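Local coordinates for vivid PAS protein VVD (Neurospora crassa, PDB 3D72), which senses blue light through a flavin-binding LOV domain of the PAS family and, on light activation, forms a rapidly exchanging dimer, at residues Tyr10-Leu16 / Tyr142-Phe146; Arg22-Glu28 / Ala108-Val112; Arg89-Asp93 / Val114-Lys118. The protein carries 1 engineered substitution. All blocks are in the same frame, centred on the assembly; numbering follows the deposited sequence.

In the fold
All three contacts reach the antiparallel sheet of the PAS fold. Contact 1 closes the widest loop of chain, bringing the start of helix 12-21 onto strand 140-146 in the middle of the sheet; contacts 2 and 3 are nested inside it. Those two share strand 110-117, an outermost strand: 22-28 meets its beginning and 89-93 its end, and along the chain their segments alternate. The centres of contacts 1 and 2 lie about 14 Å apart. Between contacts 2 and 3 the centres are about 23 Å apart. Between contacts 1 and 3 they are about 25 Å apart. Contacts 1 and 3 both touch the FAD, so the N-terminal region and the cofactor pocket are joined through one sheet.

Contact 1. Residues Tyr10-Leu16 / Tyr142-Phe146; sequences YDIMGYL and YSMGF. With FAD (flavin-adenine dinucleotide), chain C.
Tyr10, Tyr15 and Tyr142 form an aromatic cluster where the N-terminal segment and the first turn of helix 12-21 lie against strand 140-146 of the PAS sheet. The short helix and strand axes run nearly crosswise, at 80°, 10.5 Å apart. Among the rings, Tyr10 brings its CD2-CE2 edge to the face of Tyr142 in an offset edge-to-face pair, planes at 85°, with Tyr10 CE2 3.7 Å from Tyr142 CZ. Tyr15 meets the same ring obliquely, its OH 3.4 Å from Tyr142 CE1, so both tyrosines of the other segment approach Tyr142 from one side of its ring.

The apolar contacts centre on Met144. Its CG stands opposite the backbone N (chi1 -177°), carrying the chain out toward the helix, and the bend at chi3 turns the methyl back: CE rests 3.7 Å from Tyr15 CB and also near Ile12 CG2. Leu16 CD2 fills the corner beyond, 3.5 Å from Met144 SD and in the ring plane at the edge of Phe146. Leu40 of the neighbouring strand touches Tyr10, Tyr142 and Met144 from the sheet side.

Polar links are few. No hydrogen bond joins the two segments directly; a water bound to Tyr10 OH makes a weak bond to Tyr142 OH, while Tyr10 OH is also bonded to Ala6 N. Asp11 N-caps the helix, taking Gly14 N on OD1, and the second subunit packs its Met13 against Asp11. Ser143, Met144 and Gly145 of the strand meanwhile line the flavin pocket: the dimethylbenzene end of the FAD lies beside them, with FAD C7M 3.3 Å from Ser143 O and 3.4 Å from Gly145 N.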
loop_
_atom_site.group_PDB
_atom_site.type_symbol
_atom_site.label_atom_id
_atom_site.label_comp_id
_atom_site.label_asym_id
_atom_site.label_seq_id
_atom_site.Cartn_x
_atom_site.Cartn_y
_atom_site.Cartn_z
ATOM N N TYR A 10 -1.379 -4.712 13.608
ATOM C CA TYR A 10 -0.389 -3.916 12.902
ATOM C C TYR A 10 -0.822 -3.278 11.590
ATOM O O TYR A 10 -1.641 -3.833 10.877
ATOM C CB TYR A 10 0.866 -4.758 12.673
ATOM C CG TYR A 10 1.490 -5.197 13.972
ATOM C CD1 TYR A 10 1.073 -6.361 14.606
ATOM C CD2 TYR A 10 2.428 -4.391 14.616
ATOM C CE1 TYR A 10 1.575 -6.709 15.868
ATOM C CE2 TYR A 10 2.935 -4.726 15.870
ATOM C CZ TYR A 10 2.498 -5.884 16.492
ATOM O OH TYR A 10 2.966 -6.199 17.748
ATOM N N ASP A 11 -0.251 -2.115 11.289
ATOM C CA ASP A 11 -0.570 -1.390 10.058
ATOM C C ASP A 11 0.183 -1.970 8.863
ATOM O O ASP A 11 0.965 -1.268 8.212
ATOM C CB ASP A 11 -0.219 0.096 10.197
ATOM C CG ASP A 11 -0.837 0.945 9.093
ATOM O OD1 ASP A 11 -1.592 0.390 8.259
ATOM O OD2 ASP A 11 -0.573 2.165 9.071
ATOM N N ILE A 12 -0.080 -3.239 8.566
ATOM C CA ILE A 12 0.580 -3.908 7.457
ATOM C C ILE A 12 0.353 -3.184 6.133
ATOM O O ILE A 12 1.294 -3.025 5.353
ATOM C CB ILE A 12 0.117 -5.378 7.337
ATOM C CG1 ILE A 12 0.402 -6.120 8.650
ATOM C CG2 ILE A 12 0.820 -6.056 6.156
ATOM C CD1 ILE A 12 1.853 -6.047 9.117
ATOM N N MET A 13 -0.872 -2.731 5.869
ATOM C CA MET A 13 -1.117 -2.018 4.606
ATOM C C MET A 13 -0.315 -0.727 4.522
ATOM O O MET A 13 0.308 -0.435 3.487
ATOM C CB MET A 13 -2.604 -1.707 4.428
ATOM C CG MET A 13 -3.455 -2.937 4.233
ATOM S SD MET A 13 -5.083 -2.524 3.567
ATOM C CE MET A 13 -5.902 -2.012 5.024
ATOM N N GLY A 14 -0.321 0.046 5.608
ATOM C CA GLY A 14 0.418 1.290 5.611
ATOM C C GLY A 14 1.897 1.048 5.394
ATOM O O GLY A 14 2.559 1.820 4.698
ATOM N N TYR A 15 2.413 -0.028 5.982
ATOM C CA TYR A 15 3.825 -0.345 5.845
ATOM C C TYR A 15 4.173 -0.803 4.434
ATOM O O TYR A 15 5.258 -0.505 3.938
ATOM C CB TYR A 15 4.246 -1.398 6.873
ATOM C CG TYR A 15 4.077 -0.936 8.308
ATOM C CD1 TYR A 15 4.143 0.420 8.644
ATOM C CD2 TYR A 15 3.859 -1.854 9.333
ATOM C CE1 TYR A 15 3.995 0.850 9.970
ATOM C CE2 TYR A 15 3.714 -1.435 10.659
ATOM C CZ TYR A 15 3.782 -0.087 10.969
ATOM O OH TYR A 15 3.625 0.315 12.277
ATOM N N LEU A 16 3.256 -1.514 3.783
ATOM C CA LEU A 16 3.506 -1.950 2.406
ATOM C C LEU A 16 3.546 -0.707 1.514
ATOM O O LEU A 16 4.388 -0.600 0.623
ATOM C CB LEU A 16 2.414 -2.908 1.931
ATOM C CG LEU A 16 2.477 -4.319 2.526
ATOM C CD1 LEU A 16 1.158 -5.041 2.289
ATOM C CD2 LEU A 16 3.629 -5.097 1.889
ATOM N N TYR A 142 10.092 -1.611 13.003
ATOM C CA TYR A 142 9.857 -2.975 12.552
ATOM C C TYR A 142 10.672 -3.310 11.322
ATOM O O TYR A 142 11.312 -2.456 10.727
ATOM C CB TYR A 142 8.387 -3.168 12.177
ATOM C CG TYR A 142 7.419 -2.850 13.278
ATOM C CD1 TYR A 142 6.676 -1.673 13.267
ATOM C CD2 TYR A 142 7.259 -3.723 14.343
ATOM C CE1 TYR A 142 5.790 -1.373 14.305
ATOM C CE2 TYR A 142 6.383 -3.432 15.385
ATOM C CZ TYR A 142 5.658 -2.261 15.358
ATOM O OH TYR A 142 4.821 -1.970 16.406
ATOM N N SER A 143 10.628 -4.578 10.949
ATOM C CA SER A 143 11.284 -5.028 9.732
ATOM C C SER A 143 10.244 -5.891 9.043
ATOM O O SER A 143 9.625 -6.747 9.688
ATOM C CB SER A 143 12.524 -5.871 10.027
ATOM O OG SER A 143 13.103 -6.319 8.803
ATOM N N MET A 144 10.018 -5.655 7.751
ATOM C CA MET A 144 9.063 -6.466 7.011
ATOM C C MET A 144 9.852 -7.420 6.128
ATOM O O MET A 144 10.747 -6.999 5.381
ATOM C CB MET A 144 8.132 -5.615 6.137
ATOM C CG MET A 144 7.067 -6.458 5.398
ATOM S SD MET A 144 5.634 -5.553 4.718
ATOM C CE MET A 144 4.843 -4.972 6.279
ATOM N N GLY A 145 9.538 -8.702 6.248
ATOM C CA GLY A 145 10.212 -9.707 5.449
ATOM C C GLY A 145 9.276 -10.312 4.426
ATOM O O GLY A 145 8.103 -10.531 4.694
ATOM N N PHE A 146 9.817 -10.575 3.238
ATOM C CA PHE A 146 9.079 -11.167 2.134
ATOM C C PHE A 146 9.775 -12.484 1.818
ATOM O O PHE A 146 10.996 -12.509 1.670
ATOM C CB PHE A 146 9.143 -10.232 0.924
ATOM C CG PHE A 146 8.519 -8.891 1.174
ATOM C CD1 PHE A 146 7.165 -8.687 0.932
ATOM C CD2 PHE A 146 9.276 -7.838 1.674
ATOM C CE1 PHE A 146 6.573 -7.446 1.182
ATOM C CE2 PHE A 146 8.693 -6.590 1.930
ATOM C CZ PHE A 146 7.340 -6.397 1.682
HETATM P PA FAD C . 23.448 -15.336 14.698
HETATM O O1A FAD C . 22.625 -16.296 15.485
HETATM O O2A FAD C . 24.333 -14.414 15.447
HETATM O O5B FAD C . 24.291 -16.169 13.642
HETATM C C5B FAD C . 25.227 -15.575 12.720
HETATM C C4B FAD C . 26.019 -16.710 12.077
HETATM O O4B FAD C . 26.994 -16.100 11.211
HETATM C C3B FAD C . 26.779 -17.624 13.061
HETATM O O3B FAD C . 26.505 -18.994 12.913
HETATM C C2B FAD C . 28.253 -17.293 12.862
HETATM O O2B FAD C . 29.173 -18.351 12.937
HETATM C C1B FAD C . 28.322 -16.532 11.535
HETATM N N9A FAD C . 29.136 -15.333 11.576
HETATM C C8A FAD C . 28.970 -14.230 12.367
HETATM N N7A FAD C . 29.876 -13.296 12.193
HETATM C C5A FAD C . 30.717 -13.836 11.234
HETATM C C6A FAD C . 31.901 -13.318 10.598
HETATM N N6A FAD C . 32.403 -12.120 10.914
HETATM N N1A FAD C . 32.523 -14.095 9.666
HETATM C C2A FAD C . 31.987 -15.311 9.370
HETATM N N3A FAD C . 30.882 -15.893 9.890
HETATM C C4A FAD C . 30.288 -15.064 10.854
HETATM N N1 FAD C . 15.590 -16.134 8.430
HETATM C C2 FAD C . 15.240 -17.261 7.760
HETATM O O2 FAD C . 15.969 -18.269 7.726
HETATM N N3 FAD C . 14.023 -17.298 7.061
HETATM C C4 FAD C . 13.097 -16.255 7.010
HETATM O O4 FAD C . 12.043 -16.388 6.346
HETATM C C4X FAD C . 13.474 -15.083 7.698
HETATM N N5 FAD C . 12.589 -13.989 7.706
HETATM C C5X FAD C . 12.976 -12.853 8.396
HETATM C C6 FAD C . 12.092 -11.731 8.416
HETATM C C7 FAD C . 12.396 -10.584 9.110
HETATM C C7M FAD C . 11.387 -9.429 9.047
HETATM C C8 FAD C . 13.586 -10.503 9.875
HETATM C C8M FAD C . 13.967 -9.278 10.683
HETATM C C9 FAD C . 14.496 -11.621 9.864
HETATM C C9A FAD C . 14.213 -12.797 9.148
HETATM N N10 FAD C . 15.107 -13.943 9.104
HETATM C C10 FAD C . 14.710 -15.075 8.429
HETATM C "C1'" FAD C . 16.435 -13.949 9.780
HETATM C "C2'" FAD C . 16.570 -14.326 11.234
HETATM O "O2'" FAD C . 15.438 -13.814 11.948
HETATM C "C3'" FAD C . 17.925 -13.770 11.730
HETATM O "O3'" FAD C . 17.915 -12.350 11.587
HETATM C "C4'" FAD C . 19.143 -14.343 10.930
HETATM O "O4'" FAD C . 19.243 -15.734 11.166
HETATM C "C5'" FAD C . 20.473 -13.661 11.293
HETATM O "O5'" FAD C . 20.502 -13.256 12.670
HETATM P P FAD C . 20.864 -14.249 13.854
HETATM O O1P FAD C . 20.416 -13.587 15.082
HETATM O O2P FAD C . 20.301 -15.597 13.596
HETATM O O3P FAD C . 22.463 -14.378 13.895
HETATM O O HOH W 1 4.884 -4.549 18.496
#

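Contact 2. Residues Arg22-Glu28 / Ala108-Val112; sequences RPNPQVE and AEVQV
Arg22 grips Glu109 side-on in a two-pronged salt bridge, NE and NH2 each taking one carboxylate oxygen. Arg22 NE reaches Glu109 OE1 at 2.7 Å and Arg22 NH2 reaches Glu109 OE2 at 3.1 Å, both bonds close to straight. Each carboxylate oxygen lies in the guanidinium plane, yet the two flat groups are turned 47° against each other, so the nitrogens come in from above the carboxylate rather than within its plane. The opposite face of the carboxylate is used as well: Gln26 N donates to Glu109 OE2 at 3.0 Å, and Val27 N adds a weak bond to that oxygen. OE1 has a further partner in a water that also donates to Asn24 O.

Beyond this first shell, Glu109 is extended past CG (chi2 179°), which carries the carboxylate away from the strand into the bend of 22-28. Arg22 is steadied by Pro25, whose CB sits 3.4 Å over the centre of the guanidinium, and by a bond from NH1 to Ile19 O near the end of helix 12-21. Replacing Glu109 by an alanine removes the carboxylate and would probably leave the Arg22 guanidinium without its counter-charge and the backbone N of Gln26 without its acceptor, so that the bend is likely to be held less firmly to the strand.

Val27 lies alongside the Glu109 chain and also touches Thr129 of the adjacent strand. Farther on, a water links Glu28 O to Gln111 OE1, the latter oxygen being bonded to Thr129 OG1 too. The whole is a surface junction of the PAS fold, in which the loop between the N-terminal helix and the first sheet strand is tied to the acidic residue just ahead of strand 110-117, an outermost strand of the sheet.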
loop_
_atom_site.group_PDB
_atom_site.type_symbol
_atom_site.label_atom_id
_atom_site.label_comp_id
_atom_site.label_asym_id
_atom_site.label_seq_id
_atom_site.Cartn_x
_atom_site.Cartn_y
_atom_site.Cartn_z
ATOM N N ARG A 22 9.153 4.204 -0.778
ATOM C CA ARG A 22 10.447 4.632 -0.234
ATOM C C ARG A 22 11.343 5.253 -1.303
ATOM O O ARG A 22 11.511 4.702 -2.385
ATOM C CB ARG A 22 11.143 3.474 0.501
ATOM C CG ARG A 22 11.652 2.325 -0.345
ATOM C CD ARG A 22 12.008 1.146 0.560
ATOM N NE ARG A 22 12.834 0.144 -0.104
ATOM C CZ ARG A 22 12.433 -0.622 -1.112
ATOM N NH1 ARG A 22 11.200 -0.518 -1.596
ATOM N NH2 ARG A 22 13.278 -1.494 -1.645
ATOM N N PRO A 23 11.925 6.427 -1.000
ATOM C CA PRO A 23 12.805 7.205 -1.881
ATOM C C PRO A 23 14.065 6.592 -2.472
ATOM O O PRO A 23 14.304 6.714 -3.675
ATOM C CB PRO A 23 13.115 8.444 -1.043
ATOM C CG PRO A 23 13.129 7.902 0.342
ATOM C CD PRO A 23 11.894 7.022 0.348
ATOM N N ASN A 24 14.879 5.949 -1.649
ATOM C CA ASN A 24 16.123 5.381 -2.153
ATOM C C ASN A 24 16.202 3.872 -2.004
ATOM O O ASN A 24 17.041 3.359 -1.267
ATOM C CB ASN A 24 17.309 6.032 -1.440
ATOM C CG ASN A 24 17.288 7.545 -1.540
ATOM O OD1 ASN A 24 17.279 8.104 -2.637
ATOM N ND2 ASN A 24 17.276 8.217 -0.391
ATOM N N PRO A 25 15.335 3.136 -2.716
ATOM C CA PRO A 25 15.352 1.676 -2.623
ATOM C C PRO A 25 16.689 1.088 -3.062
ATOM O O PRO A 25 17.198 1.405 -4.142
ATOM C CB PRO A 25 14.202 1.260 -3.537
ATOM C CG PRO A 25 14.212 2.330 -4.585
ATOM C CD PRO A 25 14.398 3.584 -3.763
ATOM N N GLN A 26 17.256 0.239 -2.215
ATOM C CA GLN A 26 18.525 -0.402 -2.510
ATOM C C GLN A 26 18.257 -1.738 -3.185
ATOM O O GLN A 26 19.148 -2.343 -3.771
ATOM C CB GLN A 26 19.323 -0.606 -1.219
ATOM C CG GLN A 26 19.691 0.702 -0.544
ATOM C CD GLN A 26 20.593 1.560 -1.408
ATOM O OE1 GLN A 26 21.740 1.201 -1.669
ATOM N NE2 GLN A 26 20.074 2.697 -1.867
ATOM N N VAL A 27 17.016 -2.196 -3.097
ATOM C CA VAL A 27 16.638 -3.447 -3.718
ATOM C C VAL A 27 15.229 -3.268 -4.290
ATOM O O VAL A 27 14.352 -2.712 -3.633
ATOM C CB VAL A 27 16.805 -4.641 -2.707
ATOM C CG1 VAL A 27 17.994 -4.370 -1.782
ATOM C CG2 VAL A 27 15.539 -4.849 -1.886
ATOM N N GLU A 28 15.032 -3.697 -5.535
ATOM C CA GLU A 28 13.725 -3.555 -6.172
ATOM C C GLU A 28 12.872 -4.746 -5.781
ATOM O O GLU A 28 13.294 -5.893 -5.912
ATOM C CB GLU A 28 13.849 -3.498 -7.695
ATOM C CG GLU A 28 14.914 -2.552 -8.223
ATOM C CD GLU A 28 16.207 -3.273 -8.551
ATOM O OE1 GLU A 28 16.135 -4.444 -8.982
ATOM O OE2 GLU A 28 17.291 -2.670 -8.387
ATOM N N ALA A 108 19.552 -1.784 7.293
ATOM C CA ALA A 108 19.891 -1.757 5.875
ATOM C C ALA A 108 19.067 -2.827 5.176
ATOM O O ALA A 108 18.866 -3.909 5.725
ATOM C CB ALA A 108 21.385 -2.038 5.682
ATOM N N GLU A 109 18.582 -2.521 3.974
ATOM C CA GLU A 109 17.795 -3.473 3.193
ATOM C C GLU A 109 18.703 -4.613 2.765
ATOM O O GLU A 109 19.885 -4.408 2.494
ATOM C CB GLU A 109 17.218 -2.796 1.944
ATOM C CG GLU A 109 16.376 -1.582 2.266
ATOM C CD GLU A 109 15.815 -0.880 1.039
ATOM O OE1 GLU A 109 15.215 0.191 1.212
ATOM O OE2 GLU A 109 15.969 -1.389 -0.088
ATOM N N VAL A 110 18.157 -5.817 2.700
ATOM C CA VAL A 110 18.962 -6.959 2.297
ATOM C C VAL A 110 18.112 -8.004 1.587
ATOM O O VAL A 110 16.914 -8.133 1.838
ATOM C CB VAL A 110 19.670 -7.588 3.522
ATOM C CG1 VAL A 110 18.656 -8.260 4.424
ATOM C CG2 VAL A 110 20.739 -8.573 3.067
ATOM N N GLN A 111 18.747 -8.747 0.687
ATOM C CA GLN A 111 18.065 -9.774 -0.068
ATOM C C GLN A 111 19.031 -10.946 -0.145
ATOM O O GLN A 111 20.185 -10.777 -0.535
ATOM C CB GLN A 111 17.742 -9.230 -1.460
ATOM C CG GLN A 111 16.672 -9.965 -2.217
ATOM C CD GLN A 111 16.143 -9.136 -3.381
ATOM O OE1 GLN A 111 14.996 -8.678 -3.372
ATOM N NE2 GLN A 111 16.989 -8.923 -4.381
ATOM N N VAL A 112 18.568 -12.126 0.250
ATOM C CA VAL A 112 19.420 -13.309 0.231
ATOM C C VAL A 112 18.642 -14.574 -0.077
ATOM O O VAL A 112 17.418 -14.579 -0.083
ATOM C CB VAL A 112 20.120 -13.530 1.603
ATOM C CG1 VAL A 112 20.885 -12.284 2.014
ATOM C CG2 VAL A 112 19.089 -13.907 2.663
HETATM O O HOH W 2 16.106 2.576 0.879
HETATM O O HOH W 3 13.409 -8.485 -5.902
HETATM O O HOH W 4 16.879 -6.342 -6.565
#

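Contact 3. Residues Arg89-Asp93 / Val114-Lys118. With FAD (flavin-adenine dinucleotide), chain C.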
loop_
_atom_site.group_PDB
_atom_site.type_symbol
_atom_site.label_atom_id
_atom_site.label_comp_id
_atom_site.label_asym_id
_atom_site.label_seq_id
_atom_site.Cartn_x
_atom_site.Cartn_y
_atom_site.Cartn_z
ATOM N N ARG A 89 25.019 -22.950 12.435
ATOM C CA ARG A 89 24.025 -23.757 11.743
ATOM C C ARG A 89 24.657 -24.872 11.025
ATOM O O ARG A 89 25.748 -24.752 10.479
ATOM C CB ARG A 89 23.211 -22.930 10.755
ATOM C CG ARG A 89 22.033 -22.287 11.382
ATOM C CD ARG A 89 22.472 -21.322 12.453
ATOM N NE ARG A 89 21.519 -20.226 12.523
ATOM C CZ ARG A 89 21.681 -19.122 13.238
ATOM N NH1 ARG A 89 20.745 -18.189 13.212
ATOM N NH2 ARG A 89 22.765 -18.952 13.979
ATOM N N LYS A 90 23.943 -25.975 10.974
ATOM C CA LYS A 90 24.583 -27.035 10.321
ATOM C C LYS A 90 24.055 -27.294 8.914
ATOM O O LYS A 90 24.505 -28.209 8.254
ATOM C CB LYS A 90 24.614 -28.241 11.257
ATOM C CG LYS A 90 23.403 -29.128 11.376
ATOM C CD LYS A 90 22.993 -29.294 12.847
ATOM C CE LYS A 90 24.159 -29.208 13.827
ATOM N NZ LYS A 90 23.679 -29.237 15.233
ATOM N N TYR A 91 23.125 -26.467 8.448
ATOM C CA TYR A 91 22.556 -26.599 7.095
ATOM C C TYR A 91 22.529 -25.262 6.373
ATOM O O TYR A 91 22.109 -25.176 5.211
ATOM C CB TYR A 91 21.140 -27.148 7.188
ATOM C CG TYR A 91 21.090 -28.472 7.875
ATOM C CD1 TYR A 91 21.838 -29.543 7.391
ATOM C CD2 TYR A 91 20.313 -28.663 9.012
ATOM C CE1 TYR A 91 21.814 -30.781 8.022
ATOM C CE2 TYR A 91 20.280 -29.899 9.652
ATOM C CZ TYR A 91 21.032 -30.953 9.153
ATOM O OH TYR A 91 21.002 -32.176 9.776
ATOM N N VAL A 92 22.951 -24.237 7.057
ATOM C CA VAL A 92 22.932 -22.920 6.464
ATOM C C VAL A 92 24.274 -22.253 6.371
ATOM O O VAL A 92 25.100 -22.321 7.281
ATOM C CB VAL A 92 21.974 -22.016 7.225
ATOM C CG1 VAL A 92 21.959 -20.643 6.603
ATOM C CG2 VAL A 92 20.584 -22.628 7.207
ATOM N N ASP A 93 24.478 -21.605 5.224
ATOM C CA ASP A 93 25.696 -20.892 4.954
ATOM C C ASP A 93 25.894 -19.834 6.032
ATOM O O ASP A 93 25.055 -18.949 6.210
ATOM C CB ASP A 93 25.578 -20.230 3.585
ATOM C CG ASP A 93 26.855 -19.562 3.161
ATOM O OD1 ASP A 93 27.288 -18.626 3.858
ATOM O OD2 ASP A 93 27.429 -19.981 2.133
ATOM N N VAL A 114 18.345 -18.319 1.344
ATOM C CA VAL A 114 18.733 -19.075 2.521
ATOM C C VAL A 114 18.005 -20.404 2.580
ATOM O O VAL A 114 16.823 -20.496 2.259
ATOM C CB VAL A 114 18.445 -18.269 3.825
ATOM C CG1 VAL A 114 16.963 -17.977 3.954
ATOM C CG2 VAL A 114 18.937 -19.048 5.042
ATOM N N VAL A 115 18.726 -21.448 2.971
ATOM C CA VAL A 115 18.110 -22.755 3.084
ATOM C C VAL A 115 17.206 -22.748 4.308
ATOM O O VAL A 115 17.636 -22.377 5.397
ATOM C CB VAL A 115 19.171 -23.865 3.232
ATOM C CG1 VAL A 115 18.492 -25.192 3.536
ATOM C CG2 VAL A 115 19.977 -23.977 1.947
ATOM N N ASN A 116 15.950 -23.137 4.107
ATOM C CA ASN A 116 14.956 -23.200 5.174
ATOM C C ASN A 116 14.237 -24.542 5.128
ATOM O O ASN A 116 14.370 -25.315 4.171
ATOM C CB ASN A 116 13.915 -22.074 5.031
ATOM C CG ASN A 116 14.376 -20.736 5.631
ATOM O OD1 ASN A 116 13.612 -19.769 5.648
ATOM N ND2 ASN A 116 15.609 -20.681 6.124
ATOM N N PHE A 117 13.467 -24.825 6.168
ATOM C CA PHE A 117 12.739 -26.083 6.246
ATOM C C PHE A 117 11.301 -25.860 6.697
ATOM O O PHE A 117 11.050 -25.092 7.622
ATOM C CB PHE A 117 13.441 -27.029 7.229
ATOM C CG PHE A 117 14.855 -27.346 6.857
ATOM C CD1 PHE A 117 15.149 -28.443 6.054
ATOM C CD2 PHE A 117 15.890 -26.527 7.284
ATOM C CE1 PHE A 117 16.459 -28.711 5.667
ATOM C CE2 PHE A 117 17.206 -26.776 6.907
ATOM C CZ PHE A 117 17.492 -27.884 6.092
ATOM N N LYS A 118 10.379 -26.532 6.030
ATOM C CA LYS A 118 8.975 -26.425 6.369
ATOM C C LYS A 118 8.770 -27.267 7.626
ATOM O O LYS A 118 9.656 -28.018 8.037
ATOM C CB LYS A 118 8.122 -26.931 5.207
ATOM C CG LYS A 118 8.411 -26.223 3.885
ATOM C CD LYS A 118 7.387 -26.589 2.835
ATOM C CE LYS A 118 7.621 -25.833 1.538
ATOM N NZ LYS A 118 6.520 -26.078 0.565
HETATM P PA FAD C . 23.448 -15.336 14.698
HETATM O O1A FAD C . 22.625 -16.296 15.485
HETATM O O2A FAD C . 24.333 -14.414 15.447
HETATM O O5B FAD C . 24.291 -16.169 13.642
HETATM C C5B FAD C . 25.227 -15.575 12.720
HETATM C C4B FAD C . 26.019 -16.710 12.077
HETATM O O4B FAD C . 26.994 -16.100 11.211
HETATM C C3B FAD C . 26.779 -17.624 13.061
HETATM O O3B FAD C . 26.505 -18.994 12.913
HETATM C C2B FAD C . 28.253 -17.293 12.862
HETATM O O2B FAD C . 29.173 -18.351 12.937
HETATM C C1B FAD C . 28.322 -16.532 11.535
HETATM N N9A FAD C . 29.136 -15.333 11.576
HETATM C C8A FAD C . 28.970 -14.230 12.367
HETATM N N7A FAD C . 29.876 -13.296 12.193
HETATM C C5A FAD C . 30.717 -13.836 11.234
HETATM C C6A FAD C . 31.901 -13.318 10.598
HETATM N N6A FAD C . 32.403 -12.120 10.914
HETATM N N1A FAD C . 32.523 -14.095 9.666
HETATM C C2A FAD C . 31.987 -15.311 9.370
HETATM N N3A FAD C . 30.882 -15.893 9.890
HETATM C C4A FAD C . 30.288 -15.064 10.854
HETATM N N1 FAD C . 15.590 -16.134 8.430
HETATM C C2 FAD C . 15.240 -17.261 7.760
HETATM O O2 FAD C . 15.969 -18.269 7.726
HETATM N N3 FAD C . 14.023 -17.298 7.061
HETATM C C4 FAD C . 13.097 -16.255 7.010
HETATM O O4 FAD C . 12.043 -16.388 6.346
HETATM C C4X FAD C . 13.474 -15.083 7.698
HETATM N N5 FAD C . 12.589 -13.989 7.706
HETATM C C5X FAD C . 12.976 -12.853 8.396
HETATM C C6 FAD C . 12.092 -11.731 8.416
HETATM C C7 FAD C . 12.396 -10.584 9.110
HETATM C C7M FAD C . 11.387 -9.429 9.047
HETATM C C8 FAD C . 13.586 -10.503 9.875
HETATM C C8M FAD C . 13.967 -9.278 10.683
HETATM C C9 FAD C . 14.496 -11.621 9.864
HETATM C C9A FAD C . 14.213 -12.797 9.148
HETATM N N10 FAD C . 15.107 -13.943 9.104
HETATM C C10 FAD C . 14.710 -15.075 8.429
HETATM C "C1'" FAD C . 16.435 -13.949 9.780
HETATM C "C2'" FAD C . 16.570 -14.326 11.234
HETATM O "O2'" FAD C . 15.438 -13.814 11.948
HETATM C "C3'" FAD C . 17.925 -13.770 11.730
HETATM O "O3'" FAD C . 17.915 -12.350 11.587
HETATM C "C4'" FAD C . 19.143 -14.343 10.930
HETATM O "O4'" FAD C . 19.243 -15.734 11.166
HETATM C "C5'" FAD C . 20.473 -13.661 11.293
HETATM O "O5'" FAD C . 20.502 -13.256 12.670
HETATM P P FAD C . 20.864 -14.249 13.854
HETATM O O1P FAD C . 20.416 -13.587 15.082
HETATM O O2P FAD C . 20.301 -15.597 13.596
HETATM O O3P FAD C . 22.463 -14.378 13.895
HETATM O O HOH W 5 21.902 -21.331 3.028
#
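Tyr91 lays its CB against the rim of the Phe117 ring, 3.9 Å from Phe117 CZ and near that ring's plane. The ring planes are inclined at 66°, neither stacked nor edge-to-face, with centroids 5.7 Å apart, while Pro79 and Arg123 also touch Phe117. One residue on, Val92 splits its branches. CG1, placed opposite the backbone N (chi1 180°), packs 3.8 Å from Val114 CG2, while CG2 lies 3.5 Å from Val115 O. Ile97 of helix 94-106 touches Val92 as well. No direct hydrogen bond joins the segments; a water accepts from Val115 N and, weakly, from Asp93 N, whose own carboxylate N-caps the helix through Thr96 N.

Arg89, Val114 and Asn116 of these segments belong to the flavin pocket of a LOV-type PAS domain, and each segment contributes a polar side chain to the FAD. From the strand, Asn116 pairs with the pyrimidine edge of the isoalloxazine: FAD N3 donates to Asn116 OD1 at 2.9 Å, nearly straight at 173°, and Asn116 ND2 donates to FAD O2. That amide is fixed in its rotation, since ND2 also donates to Val115 O from above the carbonyl plane and Asn126 ND2 is bonded to OD1.

From the loop, Arg89 spans the diphosphate. Its NH1 donates to FAD O2P at 2.7 Å and its NH2 to FAD O1A at 3.1 Å, one on each phosphate, with O1A in the guanidinium plane. The positive charge probably offsets that of the phosphates, and Gln77 OE1 holds Arg89 NE while Ser87 O takes a further bond from NH2.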